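Local coordinates for regulator of polyketide synthase expression (Bifidobacterium adolescentis, PDB 3ONQ), which probably acts as a PucR-type transcriptional regulator that binds DNA through a C-terminal helix-turn-helix domain, although its function has not been established, at residues B[115-128]-B[154-166]. Sequence-based numbering, arbitrary orientation.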
# COMPACT_ATOMS: atom_id res chain seq x y z
N MSE B 115 30.88 8.49 -14.54
CA MSE B 115 31.56 7.20 -14.61
C MSE B 115 33.01 7.21 -14.10
O MSE B 115 33.42 6.27 -13.42
CB MSE B 115 31.51 6.63 -16.02
CG MSE B 115 30.22 5.93 -16.30
SE MSE B 115 30.38 4.77 -17.85
CE MSE B 115 32.01 3.83 -17.33
N PRO B 116 33.78 8.25 -14.42
CA PRO B 116 35.19 8.28 -14.01
C PRO B 116 35.36 8.28 -12.49
O PRO B 116 36.41 7.86 -12.01
CB PRO B 116 35.70 9.61 -14.61
CG PRO B 116 34.77 9.90 -15.73
CD PRO B 116 33.44 9.40 -15.28
N ALA B 117 34.36 8.74 -11.76
CA ALA B 117 34.44 8.76 -10.30
C ALA B 117 34.16 7.39 -9.67
O ALA B 117 34.14 7.27 -8.44
CB ALA B 117 33.51 9.81 -9.72
N PHE B 118 33.91 6.38 -10.49
CA PHE B 118 33.63 5.03 -9.98
C PHE B 118 34.69 4.06 -10.47
O PHE B 118 35.11 4.12 -11.62
CB PHE B 118 32.24 4.53 -10.41
CG PHE B 118 31.10 5.20 -9.72
CD1 PHE B 118 30.65 4.76 -8.49
CD2 PHE B 118 30.45 6.29 -10.31
CE1 PHE B 118 29.59 5.40 -7.84
CE2 PHE B 118 29.40 6.93 -9.68
CZ PHE B 118 28.96 6.47 -8.44
N SER B 119 35.12 3.16 -9.59
CA SER B 119 36.15 2.20 -9.94
C SER B 119 35.78 1.38 -11.16
O SER B 119 34.67 0.86 -11.27
CB SER B 119 36.44 1.27 -8.76
OG SER B 119 37.18 0.15 -9.21
N GLU B 120 36.74 1.26 -12.08
CA GLU B 120 36.59 0.45 -13.28
C GLU B 120 36.63 -1.03 -12.94
O GLU B 120 36.25 -1.88 -13.75
CB GLU B 120 37.70 0.77 -14.29
CG GLU B 120 37.70 2.21 -14.82
CD GLU B 120 36.71 2.41 -15.96
OE1 GLU B 120 36.54 1.49 -16.78
OE2 GLU B 120 36.09 3.50 -16.01
N ASP B 121 37.10 -1.35 -11.74
CA ASP B 121 37.32 -2.75 -11.34
C ASP B 121 36.13 -3.31 -10.58
O ASP B 121 36.15 -4.45 -10.13
CB ASP B 121 38.57 -2.88 -10.47
CG ASP B 121 39.84 -2.45 -11.18
OD1 ASP B 121 40.02 -2.80 -12.37
OD2 ASP B 121 40.67 -1.76 -10.55
N GLU B 122 35.10 -2.48 -10.42
CA GLU B 122 33.91 -2.87 -9.68
C GLU B 122 32.65 -2.57 -10.51
O GLU B 122 32.66 -1.71 -11.38
CB GLU B 122 33.84 -2.12 -8.34
CG GLU B 122 35.11 -2.21 -7.50
CD GLU B 122 35.46 -3.64 -7.09
OE1 GLU B 122 34.54 -4.50 -7.07
OE2 GLU B 122 36.64 -3.90 -6.78
N PRO B 123 31.57 -3.30 -10.24
CA PRO B 123 30.30 -3.09 -10.94
C PRO B 123 29.74 -1.68 -10.73
O PRO B 123 30.01 -1.03 -9.73
CB PRO B 123 29.38 -4.13 -10.31
CG PRO B 123 30.31 -5.21 -9.87
CD PRO B 123 31.50 -4.47 -9.35
N LEU B 124 28.98 -1.24 -11.72
CA LEU B 124 28.33 0.05 -11.72
C LEU B 124 26.91 -0.23 -12.21
O LEU B 124 26.73 -0.98 -13.17
CB LEU B 124 29.06 0.98 -12.69
CG LEU B 124 28.49 2.35 -13.00
CD1 LEU B 124 28.61 3.26 -11.78
CD2 LEU B 124 29.20 2.97 -14.19
N TYR B 125 25.91 0.35 -11.55
CA TYR B 125 24.51 0.14 -11.95
C TYR B 125 23.74 1.45 -12.14
O TYR B 125 23.84 2.35 -11.32
CB TYR B 125 23.79 -0.74 -10.92
CG TYR B 125 22.33 -0.98 -11.25
CD1 TYR B 125 21.96 -2.04 -12.06
CD2 TYR B 125 21.32 -0.13 -10.78
CE1 TYR B 125 20.63 -2.28 -12.38
CE2 TYR B 125 19.97 -0.37 -11.09
CZ TYR B 125 19.64 -1.44 -11.90
OH TYR B 125 18.33 -1.71 -12.24
N LEU B 126 22.98 1.52 -13.23
CA LEU B 126 22.14 2.68 -13.54
C LEU B 126 20.68 2.27 -13.52
O LEU B 126 20.29 1.38 -14.25
CB LEU B 126 22.49 3.23 -14.94
CG LEU B 126 21.60 4.37 -15.47
CD1 LEU B 126 21.68 5.60 -14.57
CD2 LEU B 126 21.92 4.76 -16.92
N SER B 127 19.86 2.91 -12.68
CA SER B 127 18.45 2.50 -12.55
C SER B 127 17.56 3.14 -13.60
O SER B 127 17.93 4.14 -14.18
CB SER B 127 17.90 2.87 -11.17
OG SER B 127 17.39 4.19 -11.18
N PRO B 128 16.37 2.56 -13.83
CA PRO B 128 15.37 3.24 -14.66
C PRO B 128 14.88 4.51 -13.96
O PRO B 128 15.14 4.73 -12.77
CB PRO B 128 14.22 2.22 -14.73
CG PRO B 128 14.82 0.91 -14.33
CD PRO B 128 15.90 1.24 -13.36
N SER B 154 29.29 -13.38 -14.86
CA SER B 154 30.61 -13.60 -15.46
C SER B 154 31.12 -12.34 -16.14
O SER B 154 32.20 -11.82 -15.81
CB SER B 154 30.54 -14.75 -16.46
OG SER B 154 29.19 -15.09 -16.75
N THR B 155 30.35 -11.85 -17.10
CA THR B 155 30.76 -10.70 -17.90
C THR B 155 29.72 -9.60 -17.79
O THR B 155 28.83 -9.48 -18.64
CB THR B 155 30.96 -11.11 -19.37
OG1 THR B 155 29.86 -11.93 -19.80
CG2 THR B 155 32.26 -11.90 -19.52
N PRO B 156 29.81 -8.79 -16.73
CA PRO B 156 28.78 -7.77 -16.52
C PRO B 156 28.95 -6.59 -17.49
O PRO B 156 30.07 -6.18 -17.78
CB PRO B 156 29.03 -7.32 -15.07
CG PRO B 156 30.49 -7.58 -14.84
CD PRO B 156 30.84 -8.79 -15.67
N SER B 157 27.83 -6.08 -18.01
CA SER B 157 27.86 -4.83 -18.76
C SER B 157 28.37 -3.71 -17.84
O SER B 157 28.37 -3.84 -16.62
CB SER B 157 26.46 -4.48 -19.27
OG SER B 157 25.87 -5.57 -19.95
N ARG B 158 28.80 -2.61 -18.44
CA ARG B 158 29.12 -1.42 -17.68
C ARG B 158 28.53 -0.21 -18.40
O ARG B 158 28.93 0.10 -19.52
CB ARG B 158 30.63 -1.26 -17.52
CG ARG B 158 31.02 -0.02 -16.74
CD ARG B 158 32.52 0.03 -16.50
NE ARG B 158 32.90 1.27 -15.82
CZ ARG B 158 33.18 1.35 -14.52
NH1 ARG B 158 33.15 0.27 -13.76
NH2 ARG B 158 33.51 2.52 -13.99
N PRO B 159 27.57 0.46 -17.79
CA PRO B 159 27.02 0.05 -16.51
C PRO B 159 26.03 -1.09 -16.65
O PRO B 159 25.47 -1.29 -17.72
CB PRO B 159 26.27 1.29 -16.06
CG PRO B 159 25.79 1.87 -17.32
CD PRO B 159 26.83 1.59 -18.35
N LEU B 160 25.81 -1.81 -15.57
CA LEU B 160 24.73 -2.76 -15.49
C LEU B 160 23.46 -1.94 -15.52
O LEU B 160 23.42 -0.84 -14.99
CB LEU B 160 24.81 -3.54 -14.19
CG LEU B 160 26.02 -4.44 -14.00
CD1 LEU B 160 26.17 -4.80 -12.55
CD2 LEU B 160 25.85 -5.67 -14.84
N ARG B 161 22.41 -2.46 -16.13
CA ARG B 161 21.17 -1.71 -16.25
C ARG B 161 19.92 -2.53 -15.97
O ARG B 161 19.90 -3.73 -16.14
CB ARG B 161 21.01 -1.16 -17.66
CG ARG B 161 21.99 -0.12 -18.09
CD ARG B 161 21.54 0.47 -19.40
NE ARG B 161 22.45 1.49 -19.90
CZ ARG B 161 23.64 1.25 -20.41
NH1 ARG B 161 24.39 2.24 -20.85
NH2 ARG B 161 24.08 0.00 -20.49
N ALA B 162 18.88 -1.84 -15.53
CA ALA B 162 17.54 -2.38 -15.56
C ALA B 162 17.36 -3.73 -14.87
O ALA B 162 17.65 -3.90 -13.70
CB ALA B 162 17.01 -2.43 -16.98
N ASP B 163 16.86 -4.67 -15.65
CA ASP B 163 16.48 -5.99 -15.21
C ASP B 163 17.55 -7.06 -15.44
O ASP B 163 17.24 -8.23 -15.51
CB ASP B 163 15.16 -6.41 -15.87
CG ASP B 163 15.26 -6.49 -17.38
OD1 ASP B 163 14.45 -7.21 -17.98
OD2 ASP B 163 16.12 -5.84 -17.97
N GLU B 164 18.79 -6.64 -15.57
CA GLU B 164 19.90 -7.56 -15.85
C GLU B 164 20.12 -8.64 -14.79
O GLU B 164 20.57 -9.72 -15.11
CB GLU B 164 21.19 -6.78 -16.05
CG GLU B 164 21.50 -6.45 -17.48
CD GLU B 164 22.87 -5.84 -17.66
OE1 GLU B 164 23.00 -4.63 -17.47
OE2 GLU B 164 23.82 -6.58 -17.98
N LEU B 165 19.85 -8.33 -13.53
CA LEU B 165 20.09 -9.25 -12.43
C LEU B 165 18.87 -9.82 -11.68
O LEU B 165 18.95 -10.07 -10.49
CB LEU B 165 21.08 -8.63 -11.45
CG LEU B 165 22.49 -8.60 -12.02
CD1 LEU B 165 23.24 -7.42 -11.52
CD2 LEU B 165 23.21 -9.88 -11.70
N LEU B 166 17.74 -9.97 -12.36
CA LEU B 166 16.50 -10.35 -11.69
C LEU B 166 16.61 -11.59 -10.81
O LEU B 166 16.25 -11.56 -9.62
CB LEU B 166 15.35 -10.51 -12.70
CG LEU B 166 14.79 -9.21 -13.26
CD1 LEU B 166 13.62 -9.46 -14.19
CD2 LEU B 166 14.35 -8.34 -12.10
O HOH W 1 31.90 -1.77 -14.15
O HOH W 2 29.39 -2.72 -14.24
O HOH W 3 18.28 1.02 -15.93
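From the loop just ahead of strand 160-161, Arg158 pushes its guanidinium against Ser119 and Glu120, into the hollow of the loop 118-122; segment 115-128 covers 156 Å² of it. With CG anti to the backbone N (chi1 180°) and the chain extended as far as NE, the guanidinium arrives at the carbonyls at and just before the 119-122 turn: NH1 donates to Ser119 O at 3.0 Å, 17° out of the guanidinium plane, and NH2 bonds weakly to Phe118 O. Glu120 OE1 overlies one face of the group and Leu124 CD2 the other, both toward the rim. The Glu120 carboxylate is loosely ordered, and its OE2 makes a long pairing with Arg158 NH2 (3.4 Å) by charge alone, since no N-H points at it. The selenomethionine Met115, bent at chi3, brings its methyl CE against the guanidinium edge near NE. Shortening Arg158 to an alanine is likely to leave Ser119 O without this donor and open a gap between Glu120 and Leu124.

Beyond this plug the strands pair in parallel: Leu160 N donates to Leu124 O at 2.7 Å, and Leu126 N to Leu160 O at 3.0 Å. On one face, Tyr125 lays CD1 beside Leu160 CB (3.9 Å), and its OH donates to a lone pair of Ala162 O at 2.7 Å, in the carbonyl plane. Pro159, following a cis peptide, fits CB against Leu124 CD2 (3.9 Å), the two side chains pointing the same way.

The pairing closes a beta-alpha-beta unit through helix 132-149, whose Thr143 and Ser146 touch Tyr125. Leu126 and Pro159 pack on Cys111 of helix 107-114, while strand 55-61 flanks strand 124-131 across from strand 160-161, the outermost of this chain's sheet.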